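Local coordinates for uncharacterized protein (Staphylococcus aureus subsp. aureus Mu50, PDB 4EBG) that is a secreted protein of unknown function whose single domain has a cystatin-like fold of the DUF4467 family, at residues Lys4-Met16 and Phe63-Asn75. Sequence-based numbering, arbitrary orientation. Where two conformers were deposited one is given.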
# COMPACT_ATOMS: atom_id res chain seq x y z
N LYS B 4 -4.84 24.39 -3.00
CA LYS B 4 -5.46 23.48 -3.98
C LYS B 4 -4.52 22.30 -4.26
O LYS B 4 -4.94 21.14 -4.32
CB LYS B 4 -5.80 24.23 -5.29
CG LYS B 4 -6.25 23.32 -6.46
CD LYS B 4 -6.81 24.11 -7.63
CE LYS B 4 -6.64 23.35 -8.94
NZ LYS B 4 -7.47 23.90 -10.06
N ASP B 5 -3.24 22.59 -4.43
CA ASP B 5 -2.28 21.55 -4.70
C ASP B 5 -1.93 20.73 -3.49
O ASP B 5 -1.72 19.53 -3.59
CB ASP B 5 -1.06 22.12 -5.42
CG ASP B 5 -1.36 22.45 -6.90
OD1 ASP B 5 -2.44 22.07 -7.45
OD2 ASP B 5 -0.53 23.11 -7.52
N ILE B 6 -1.87 21.35 -2.32
CA ILE B 6 -1.71 20.57 -1.10
C ILE B 6 -2.89 19.59 -0.94
O ILE B 6 -2.68 18.44 -0.53
CB ILE B 6 -1.57 21.50 0.12
CG1 ILE B 6 -0.27 22.34 0.02
CG2 ILE B 6 -1.62 20.75 1.40
CD1 ILE B 6 -0.28 23.55 0.98
N ASP B 7 -4.11 20.05 -1.24
CA ASP B 7 -5.25 19.18 -1.16
C ASP B 7 -5.09 17.95 -2.08
O ASP B 7 -5.47 16.85 -1.73
CB ASP B 7 -6.51 19.96 -1.59
CG ASP B 7 -7.04 20.92 -0.51
OD1 ASP B 7 -6.66 20.79 0.66
OD2 ASP B 7 -7.88 21.80 -0.85
N LYS B 8 -4.56 18.15 -3.29
CA LYS B 8 -4.29 17.07 -4.21
C LYS B 8 -3.32 16.07 -3.60
O LYS B 8 -3.48 14.88 -3.81
CB LYS B 8 -3.75 17.58 -5.55
CG LYS B 8 -4.75 18.44 -6.35
CD LYS B 8 -4.14 18.95 -7.62
CE LYS B 8 -5.05 19.92 -8.38
NZ LYS B 8 -4.29 20.72 -9.39
N VAL B 9 -2.28 16.58 -2.96
CA VAL B 9 -1.28 15.73 -2.31
C VAL B 9 -1.92 14.86 -1.23
O VAL B 9 -1.73 13.63 -1.21
CB VAL B 9 -0.08 16.57 -1.77
CG1 VAL B 9 0.80 15.71 -0.89
CG2 VAL B 9 0.73 17.13 -2.96
N TYR B 10 -2.70 15.47 -0.33
CA TYR B 10 -3.30 14.69 0.74
C TYR B 10 -4.35 13.72 0.17
O TYR B 10 -4.45 12.60 0.70
CB TYR B 10 -3.87 15.58 1.86
CG TYR B 10 -2.77 16.04 2.81
CD1 TYR B 10 -2.38 15.27 3.85
CD2 TYR B 10 -2.07 17.22 2.58
CE1 TYR B 10 -1.33 15.65 4.66
CE2 TYR B 10 -1.02 17.60 3.39
CZ TYR B 10 -0.64 16.81 4.42
OH TYR B 10 0.41 17.13 5.22
N LYS B 11 -5.05 14.10 -0.88
CA LYS B 11 -6.00 13.16 -1.47
C LYS B 11 -5.26 11.94 -1.99
O LYS B 11 -5.68 10.79 -1.79
CB LYS B 11 -6.78 13.85 -2.57
CG LYS B 11 -7.72 12.90 -3.30
CD LYS B 11 -8.66 13.66 -4.27
CE LYS B 11 -9.50 12.72 -5.10
NZ LYS B 11 -8.73 12.11 -6.21
N GLU B 12 -4.16 12.17 -2.71
CA GLU B 12 -3.40 11.09 -3.30
C GLU B 12 -2.81 10.21 -2.17
O GLU B 12 -2.83 9.00 -2.28
CB GLU B 12 -2.32 11.64 -4.22
CG GLU B 12 -1.52 10.59 -4.90
CD GLU B 12 -2.29 9.78 -5.92
OE1 GLU B 12 -3.38 10.21 -6.35
OE2 GLU B 12 -1.75 8.71 -6.30
N GLN B 13 -2.26 10.83 -1.13
CA GLN B 13 -1.70 10.07 -0.06
C GLN B 13 -2.76 9.17 0.55
O GLN B 13 -2.50 7.99 0.86
CB GLN B 13 -1.13 10.98 1.03
CG GLN B 13 -0.39 10.18 2.14
CD GLN B 13 0.92 9.63 1.72
OE1 GLN B 13 1.72 10.37 1.20
NE2 GLN B 13 1.18 8.35 1.96
N ASN B 14 -3.94 9.71 0.81
CA ASN B 14 -4.99 8.89 1.40
C ASN B 14 -5.45 7.76 0.46
O ASN B 14 -5.74 6.66 0.94
CB ASN B 14 -6.16 9.78 1.84
CG ASN B 14 -5.92 10.39 3.19
OD1 ASN B 14 -5.69 9.68 4.13
ND2 ASN B 14 -5.96 11.72 3.29
N GLN B 15 -5.54 8.03 -0.83
CA GLN B 15 -5.92 7.01 -1.80
C GLN B 15 -4.92 5.89 -1.77
O GLN B 15 -5.28 4.70 -1.75
CB GLN B 15 -6.04 7.61 -3.20
CG GLN B 15 -7.30 8.44 -3.42
CD GLN B 15 -7.34 9.11 -4.77
OE1 GLN B 15 -6.31 9.54 -5.28
NE2 GLN B 15 -8.52 9.22 -5.34
N MSE B 16 -3.63 6.21 -1.82
CA MSE B 16 -2.61 5.16 -1.77
C MSE B 16 -2.60 4.42 -0.45
O MSE B 16 -2.48 3.23 -0.41
CB MSE B 16 -1.23 5.76 -2.05
CG MSE B 16 -1.08 6.25 -3.50
SE MSE B 16 0.71 6.75 -3.92
CE MSE B 16 0.78 8.16 -2.70
N PHE B 63 7.27 12.10 2.69
CA PHE B 63 7.09 11.78 1.29
C PHE B 63 7.17 13.05 0.46
O PHE B 63 6.64 14.09 0.87
CB PHE B 63 5.73 11.15 1.03
CG PHE B 63 5.52 9.88 1.79
CD1 PHE B 63 6.08 8.67 1.34
CD2 PHE B 63 4.79 9.88 2.95
CE1 PHE B 63 5.91 7.51 2.05
CE2 PHE B 63 4.65 8.73 3.66
CZ PHE B 63 5.15 7.53 3.19
N ALA B 64 7.90 12.98 -0.65
CA ALA B 64 7.97 14.07 -1.58
C ALA B 64 7.06 13.85 -2.77
O ALA B 64 7.06 12.76 -3.36
CB ALA B 64 9.42 14.28 -2.08
N TYR B 65 6.30 14.88 -3.14
CA TYR B 65 5.44 14.86 -4.30
C TYR B 65 5.90 15.93 -5.27
O TYR B 65 6.36 17.03 -4.86
CB TYR B 65 3.97 15.17 -3.90
CG TYR B 65 3.28 14.04 -3.20
CD1 TYR B 65 3.56 13.74 -1.89
CD2 TYR B 65 2.34 13.29 -3.84
CE1 TYR B 65 2.94 12.69 -1.26
CE2 TYR B 65 1.69 12.24 -3.20
CZ TYR B 65 1.98 11.95 -1.94
OH TYR B 65 1.32 10.89 -1.35
N GLU B 66 5.67 15.65 -6.53
CA GLU B 66 5.79 16.69 -7.56
C GLU B 66 4.41 17.00 -8.08
O GLU B 66 3.55 16.11 -8.17
CB GLU B 66 6.65 16.20 -8.71
CG GLU B 66 8.07 16.02 -8.32
CD GLU B 66 8.93 15.70 -9.48
OE1 GLU B 66 9.34 16.65 -10.20
OE2 GLU B 66 9.18 14.50 -9.67
N ILE B 67 4.19 18.27 -8.42
CA ILE B 67 2.96 18.67 -9.04
C ILE B 67 3.33 18.84 -10.50
O ILE B 67 4.14 19.70 -10.86
CB ILE B 67 2.43 20.00 -8.50
CG1 ILE B 67 2.17 19.92 -6.98
CG2 ILE B 67 1.16 20.32 -9.17
CD1 ILE B 67 1.21 18.79 -6.49
N LYS B 68 2.80 17.94 -11.33
CA LYS B 68 3.07 17.97 -12.76
C LYS B 68 1.75 17.84 -13.51
O LYS B 68 0.93 16.98 -13.24
CB LYS B 68 4.04 16.88 -13.17
CG LYS B 68 5.50 17.21 -12.96
CD LYS B 68 6.38 16.13 -13.59
CE LYS B 68 7.70 15.98 -12.87
NZ LYS B 68 8.23 14.59 -12.98
N ASP B 69 1.55 18.75 -14.45
CA ASP B 69 0.29 18.83 -15.22
C ASP B 69 -0.97 18.82 -14.34
O ASP B 69 -1.96 18.14 -14.64
CB ASP B 69 0.25 17.72 -16.25
CG ASP B 69 1.41 17.80 -17.23
OD1 ASP B 69 1.68 18.89 -17.79
OD2 ASP B 69 2.09 16.79 -17.44
N GLY B 70 -0.90 19.60 -13.26
CA GLY B 70 -2.01 19.74 -12.30
C GLY B 70 -2.31 18.53 -11.43
O GLY B 70 -3.33 18.50 -10.73
N LYS B 71 -1.45 17.52 -11.47
CA LYS B 71 -1.66 16.34 -10.63
C LYS B 71 -0.52 16.15 -9.61
O LYS B 71 0.66 16.42 -9.90
CB LYS B 71 -1.78 15.08 -11.47
CG LYS B 71 -2.92 15.14 -12.48
CD LYS B 71 -2.95 13.93 -13.41
CE LYS B 71 -1.98 14.07 -14.60
NZ LYS B 71 -2.53 14.83 -15.78
N ALA B 72 -0.86 15.59 -8.44
CA ALA B 72 0.12 15.28 -7.39
C ALA B 72 0.63 13.87 -7.63
O ALA B 72 -0.16 12.89 -7.65
CB ALA B 72 -0.52 15.36 -6.03
N GLU B 73 1.94 13.76 -7.83
CA GLU B 73 2.56 12.48 -8.06
C GLU B 73 3.68 12.24 -7.07
O GLU B 73 4.59 13.02 -6.99
CB GLU B 73 3.11 12.42 -9.50
CG GLU B 73 2.07 12.77 -10.61
CD GLU B 73 2.63 12.73 -12.05
OE1 GLU B 73 3.80 12.32 -12.23
OE2 GLU B 73 1.89 13.13 -12.99
N ILE B 74 3.58 11.18 -6.29
CA ILE B 74 4.65 10.83 -5.35
C ILE B 74 5.92 10.51 -6.11
O ILE B 74 5.87 9.93 -7.18
CB ILE B 74 4.23 9.70 -4.38
CG1 ILE B 74 5.10 9.65 -3.13
CG2 ILE B 74 4.10 8.34 -5.13
CD1 ILE B 74 4.56 8.74 -2.03
N ASN B 75 7.06 10.88 -5.54
CA ASN B 75 8.32 10.58 -6.14
C ASN B 75 9.28 10.07 -5.10
O ASN B 75 9.93 10.83 -4.37
CB ASN B 75 8.87 11.76 -6.93
CG ASN B 75 10.11 11.41 -7.71
OD1 ASN B 75 10.68 10.32 -7.50
ND2 ASN B 75 10.51 12.29 -8.65
O HOH W 1 1.30 9.34 -6.48
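Val9 and Gln13 of helix 4-16 meet the ring of Tyr65 at one face and at its edge. Val9 lays CG1 over the face, 3.7 Å from the ring centroid in a CH-pi contact, while CA of Ile74 lies near the rim of the opposite face. Val9 holds CG1 anti to its own nitrogen (chi1 169°), which leaves CG2 to rest on Ala72 CB and Ile67 CD1. Ala72 CB also sits close against the helix backbone, 3.7 Å from Lys8 O. Beyond the ring, Tyr65 OH donates to Gln13 OE1 at 2.6 Å, a short bond in which the hydroxyl stands 62° out of the carbonyl plane. The Gln13 chain bends at chi2 (73°) and carries its amide to the edge of the tyrosine, nearly perpendicular to that ring, with NE2 above the rim of the Phe63 ring. Bonded in turn to Asn17, NE2 helps to fix how the amide is rotated. Met16, a selenomethionine bent at chi3, brings CE against Ile74 CD1 and, in the conformer given, near Tyr65 OH. At this end a water joins Glu12 OE2 to Ile74 N.

Toward the hairpin turn the contact becomes polar. The extended chain of Lys8 carries NZ to Gly70 O (2.8 Å) in the type I' turn, where it donates a hydrogen bond, and the same NZ forms a salt bridge with Asp5 OD1, 3.0 Å away.

The helix thus packs across the hairpin of strands 60-68 and 71-74, at the border that strand 71-74 forms within this chain, as in cystatin-like folds. Val9 and Gln13 continue onto Ile49 of strand 46-52, and Ile19 of the second subunit packs on Met16.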